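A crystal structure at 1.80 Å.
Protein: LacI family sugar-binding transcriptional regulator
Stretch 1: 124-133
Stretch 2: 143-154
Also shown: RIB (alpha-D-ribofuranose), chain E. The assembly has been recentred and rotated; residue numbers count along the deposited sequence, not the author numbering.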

# COMPACT_ATOMS: atom_id res chain seq x y z
N ARG A 124 12.16 -22.63 -21.53
CA ARG A 124 11.62 -23.52 -22.57
C ARG A 124 10.12 -23.58 -22.69
O ARG A 124 9.58 -24.54 -23.24
CB ARG A 124 12.13 -24.95 -22.39
CG ARG A 124 13.58 -25.02 -21.97
CD ARG A 124 14.27 -26.30 -22.41
NE ARG A 124 13.93 -27.41 -21.53
CZ ARG A 124 14.65 -27.83 -20.49
NH1 ARG A 124 14.20 -28.87 -19.78
NH2 ARG A 124 15.78 -27.24 -20.12
N HIS A 125 9.42 -22.56 -22.22
CA HIS A 125 7.97 -22.50 -22.41
C HIS A 125 7.63 -22.07 -23.83
O HIS A 125 8.18 -21.10 -24.32
CB HIS A 125 7.34 -21.57 -21.39
CG HIS A 125 7.47 -22.12 -20.01
ND1 HIS A 125 6.57 -23.02 -19.49
CD2 HIS A 125 8.45 -21.98 -19.08
CE1 HIS A 125 6.97 -23.40 -18.29
NE2 HIS A 125 8.11 -22.80 -18.02
N GLU A 126 6.70 -22.80 -24.45
CA GLU A 126 6.38 -22.64 -25.85
C GLU A 126 4.97 -22.11 -26.04
O GLU A 126 4.64 -21.56 -27.11
CB GLU A 126 6.57 -24.00 -26.58
CG GLU A 126 7.92 -24.69 -26.38
CD GLU A 126 8.03 -26.04 -27.09
OE1 GLU A 126 6.98 -26.64 -27.41
OE2 GLU A 126 9.17 -26.50 -27.34
N GLN A 127 4.14 -22.30 -25.02
CA GLN A 127 2.79 -21.77 -25.01
C GLN A 127 2.61 -20.97 -23.75
O GLN A 127 2.69 -21.53 -22.65
CB GLN A 127 1.77 -22.90 -25.06
CG GLN A 127 1.99 -23.84 -26.24
CD GLN A 127 0.94 -24.92 -26.33
OE1 GLN A 127 1.22 -26.09 -26.08
NE2 GLN A 127 -0.28 -24.54 -26.69
N VAL A 128 2.43 -19.68 -23.93
CA VAL A 128 2.30 -18.76 -22.80
C VAL A 128 1.09 -17.88 -22.90
O VAL A 128 0.53 -17.65 -23.97
CB VAL A 128 3.52 -17.85 -22.66
CG1 VAL A 128 4.78 -18.67 -22.44
CG2 VAL A 128 3.66 -16.94 -23.87
N ILE A 129 0.70 -17.35 -21.74
CA ILE A 129 -0.41 -16.45 -21.62
C ILE A 129 0.13 -15.15 -21.09
O ILE A 129 0.97 -15.15 -20.20
CB ILE A 129 -1.45 -16.95 -20.59
CG1 ILE A 129 -2.00 -18.33 -20.93
CG2 ILE A 129 -2.54 -15.91 -20.45
CD1 ILE A 129 -3.10 -18.30 -21.96
N VAL A 130 -0.36 -14.04 -21.63
CA VAL A 130 -0.10 -12.74 -21.06
C VAL A 130 -1.41 -12.25 -20.47
O VAL A 130 -2.44 -12.22 -21.15
CB VAL A 130 0.40 -11.72 -22.10
CG1 VAL A 130 0.64 -10.37 -21.44
CG2 VAL A 130 1.67 -12.21 -22.77
N VAL A 131 -1.39 -11.89 -19.19
CA VAL A 131 -2.61 -11.48 -18.51
C VAL A 131 -2.51 -10.00 -18.25
O VAL A 131 -1.56 -9.52 -17.56
CB VAL A 131 -2.80 -12.22 -17.15
CG1 VAL A 131 -4.09 -11.78 -16.48
CG2 VAL A 131 -2.79 -13.72 -17.33
N MET A 132 -3.46 -9.25 -18.79
CA MET A 132 -3.38 -7.77 -18.77
C MET A 132 -4.75 -7.11 -18.89
O MET A 132 -5.69 -7.77 -19.26
CB MET A 132 -2.46 -7.33 -19.92
CG MET A 132 -3.00 -7.49 -21.34
SD MET A 132 -1.66 -7.10 -22.51
CE MET A 132 -1.47 -5.35 -22.27
N PRO A 133 -4.85 -5.79 -18.59
CA PRO A 133 -6.14 -5.13 -18.70
C PRO A 133 -6.49 -4.80 -20.13
O PRO A 133 -5.59 -4.73 -20.97
CB PRO A 133 -5.97 -3.84 -17.89
CG PRO A 133 -4.51 -3.56 -17.90
CD PRO A 133 -3.79 -4.86 -18.15
N ARG A 143 4.75 -3.20 -22.58
CA ARG A 143 5.29 -4.44 -22.06
C ARG A 143 4.88 -5.62 -22.94
O ARG A 143 5.68 -6.53 -23.21
CB ARG A 143 4.80 -4.69 -20.64
CG ARG A 143 5.30 -3.69 -19.62
CD ARG A 143 4.58 -3.76 -18.28
NE ARG A 143 4.79 -2.53 -17.54
CZ ARG A 143 4.19 -2.20 -16.42
NH1 ARG A 143 3.37 -3.07 -15.81
NH2 ARG A 143 4.44 -1.02 -15.87
N LEU A 144 3.63 -5.62 -23.38
CA LEU A 144 3.21 -6.64 -24.32
C LEU A 144 4.00 -6.51 -25.63
O LEU A 144 4.48 -7.52 -26.21
CB LEU A 144 1.72 -6.49 -24.63
CG LEU A 144 1.25 -7.44 -25.74
CD1 LEU A 144 1.39 -8.90 -25.34
CD2 LEU A 144 -0.20 -7.14 -26.08
N LYS A 145 4.09 -5.26 -26.11
CA LYS A 145 4.84 -4.98 -27.37
C LYS A 145 6.28 -5.47 -27.28
O LYS A 145 6.78 -6.15 -28.17
CB LYS A 145 4.80 -3.49 -27.69
CG LYS A 145 5.20 -3.14 -29.12
CD LYS A 145 4.28 -2.07 -29.71
CE LYS A 145 4.96 -1.28 -30.82
NZ LYS A 145 5.95 -0.31 -30.26
N GLY A 146 6.95 -5.18 -26.17
CA GLY A 146 8.32 -5.68 -26.00
C GLY A 146 8.36 -7.19 -25.90
O GLY A 146 9.24 -7.85 -26.47
N PHE A 147 7.39 -7.76 -25.19
CA PHE A 147 7.28 -9.21 -25.09
C PHE A 147 7.18 -9.85 -26.49
O PHE A 147 7.93 -10.79 -26.81
CB PHE A 147 6.08 -9.56 -24.22
CG PHE A 147 5.98 -11.01 -23.89
CD1 PHE A 147 5.33 -11.89 -24.74
CD2 PHE A 147 6.53 -11.50 -22.69
CE1 PHE A 147 5.25 -13.23 -24.42
CE2 PHE A 147 6.42 -12.84 -22.37
CZ PHE A 147 5.79 -13.71 -23.24
N CYS A 148 6.31 -9.33 -27.33
CA CYS A 148 6.09 -9.93 -28.66
C CYS A 148 7.21 -9.55 -29.65
O CYS A 148 7.36 -10.17 -30.69
CB CYS A 148 4.72 -9.56 -29.20
SG CYS A 148 3.41 -10.18 -28.11
N SER A 149 8.04 -8.57 -29.30
CA SER A 149 9.18 -8.21 -30.16
C SER A 149 10.23 -9.33 -30.26
O SER A 149 10.99 -9.39 -31.24
CB SER A 149 9.83 -6.91 -29.69
OG SER A 149 10.64 -7.11 -28.55
N VAL A 150 10.28 -10.21 -29.25
CA VAL A 150 11.29 -11.27 -29.18
C VAL A 150 10.74 -12.68 -29.03
O VAL A 150 11.45 -13.64 -29.33
CB VAL A 150 12.29 -11.06 -28.03
CG1 VAL A 150 13.05 -9.77 -28.24
CG2 VAL A 150 11.59 -11.09 -26.67
N TYR A 151 9.49 -12.81 -28.59
CA TYR A 151 8.87 -14.13 -28.42
C TYR A 151 8.12 -14.54 -29.67
O TYR A 151 7.18 -13.85 -30.08
CB TYR A 151 7.93 -14.12 -27.23
CG TYR A 151 7.57 -15.50 -26.73
CD1 TYR A 151 8.39 -16.17 -25.81
CD2 TYR A 151 6.43 -16.13 -27.14
CE1 TYR A 151 8.06 -17.43 -25.35
CE2 TYR A 151 6.09 -17.39 -26.68
CZ TYR A 151 6.92 -18.04 -25.80
OH TYR A 151 6.55 -19.29 -25.37
N THR A 152 8.52 -15.66 -30.27
CA THR A 152 8.00 -16.07 -31.58
C THR A 152 7.21 -17.37 -31.52
O THR A 152 6.83 -17.88 -32.55
CB THR A 152 9.14 -16.26 -32.64
OG1 THR A 152 9.96 -17.40 -32.34
CG2 THR A 152 10.04 -15.06 -32.68
N GLU A 153 6.97 -17.89 -30.31
CA GLU A 153 6.10 -19.07 -30.13
C GLU A 153 4.64 -18.63 -29.81
O GLU A 153 4.29 -17.49 -30.06
CB GLU A 153 6.72 -20.00 -29.09
CG GLU A 153 8.15 -20.42 -29.49
CD GLU A 153 9.04 -20.69 -28.29
OE1 GLU A 153 10.01 -19.93 -28.06
OE2 GLU A 153 8.77 -21.67 -27.58
N LYS A 154 3.80 -19.53 -29.32
CA LYS A 154 2.35 -19.27 -29.19
C LYS A 154 2.07 -18.45 -27.94
O LYS A 154 2.47 -18.84 -26.84
CB LYS A 154 1.58 -20.60 -29.16
CG LYS A 154 1.75 -21.41 -30.45
CD LYS A 154 1.82 -22.91 -30.21
CE LYS A 154 2.06 -23.67 -31.51
NZ LYS A 154 2.04 -25.14 -31.29
O5 RIB E . 1.64 -2.22 -10.77
C5 RIB E . 0.91 -1.05 -11.10
C4 RIB E . 1.16 -0.84 -12.53
O4 RIB E . 0.39 0.24 -13.11
C3 RIB E . 2.65 -0.59 -12.42
O3 RIB E . 3.20 -1.67 -13.18
C2 RIB E . 2.75 0.84 -12.95
O2 RIB E . 3.78 0.97 -13.90
C1 RIB E . 1.35 1.27 -13.40
O1 RIB E . 1.34 1.79 -14.72

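The apolar centre of this contact is a strand, 127-132, packed against the helix that runs through Arg143 to Cys148, whose N-to-C directions lie 166° apart, so the two run nearly antiparallel with their axes 10.7 Å apart at closest approach. Strand alternation sets the pattern: the CA-to-CB bonds of Val128, Val130 and Met132 point toward the helix stretch, while that of Ile129 points away and its side chain makes no contact. Val130 is central. Val130 CG2 lies 4.3 Å from the centroid of the Phe147 ring and 19° off the ring normal, a CH-pi contact over the face; the same methyl of Val130, CG2, is 4.2 Å from Leu144 CD1. Val128 meets Phe147 differently, Val128 CG2 reaching Phe147 CZ at 3.9 Å near the ring plane, at the edge. The compact, branched valines thus fit against two aspects of one flat ring, which chi1 of -171° (t) carries to the strand. At the other end, the flexible Met132 side chain brings SD to 3.9 Å from Leu144 CD2.

Tyr151 links this core to the polar edge. Val128 CG2 packs 3.7 Å from Tyr151 CE2, and Tyr151 OH donates a 2.7 Å hydrogen bond to His125 O, so a buried residue serves both an apolar neighbour and a backbone carbonyl.

Past the helix, the backbones pair directly. Gln127 and Lys154 form a parallel bridge, CA to CA 4.9 Å, flanked by hydrogen bonds from Lys154 N to Glu126 O (3.1 Å, 140°) and from Val128 N to Lys154 O (3.0 Å, 171°); the second is the straighter. Their side chains share one sheet face, where Gln127 CG approaches Lys154 CD at 4.1 Å, although Lys154 is poorly ordered. Nearby, Glu153 OE2 sits 3.1 Å from Glu126 CA. Together the stretches bury 492 Å², both sides summed.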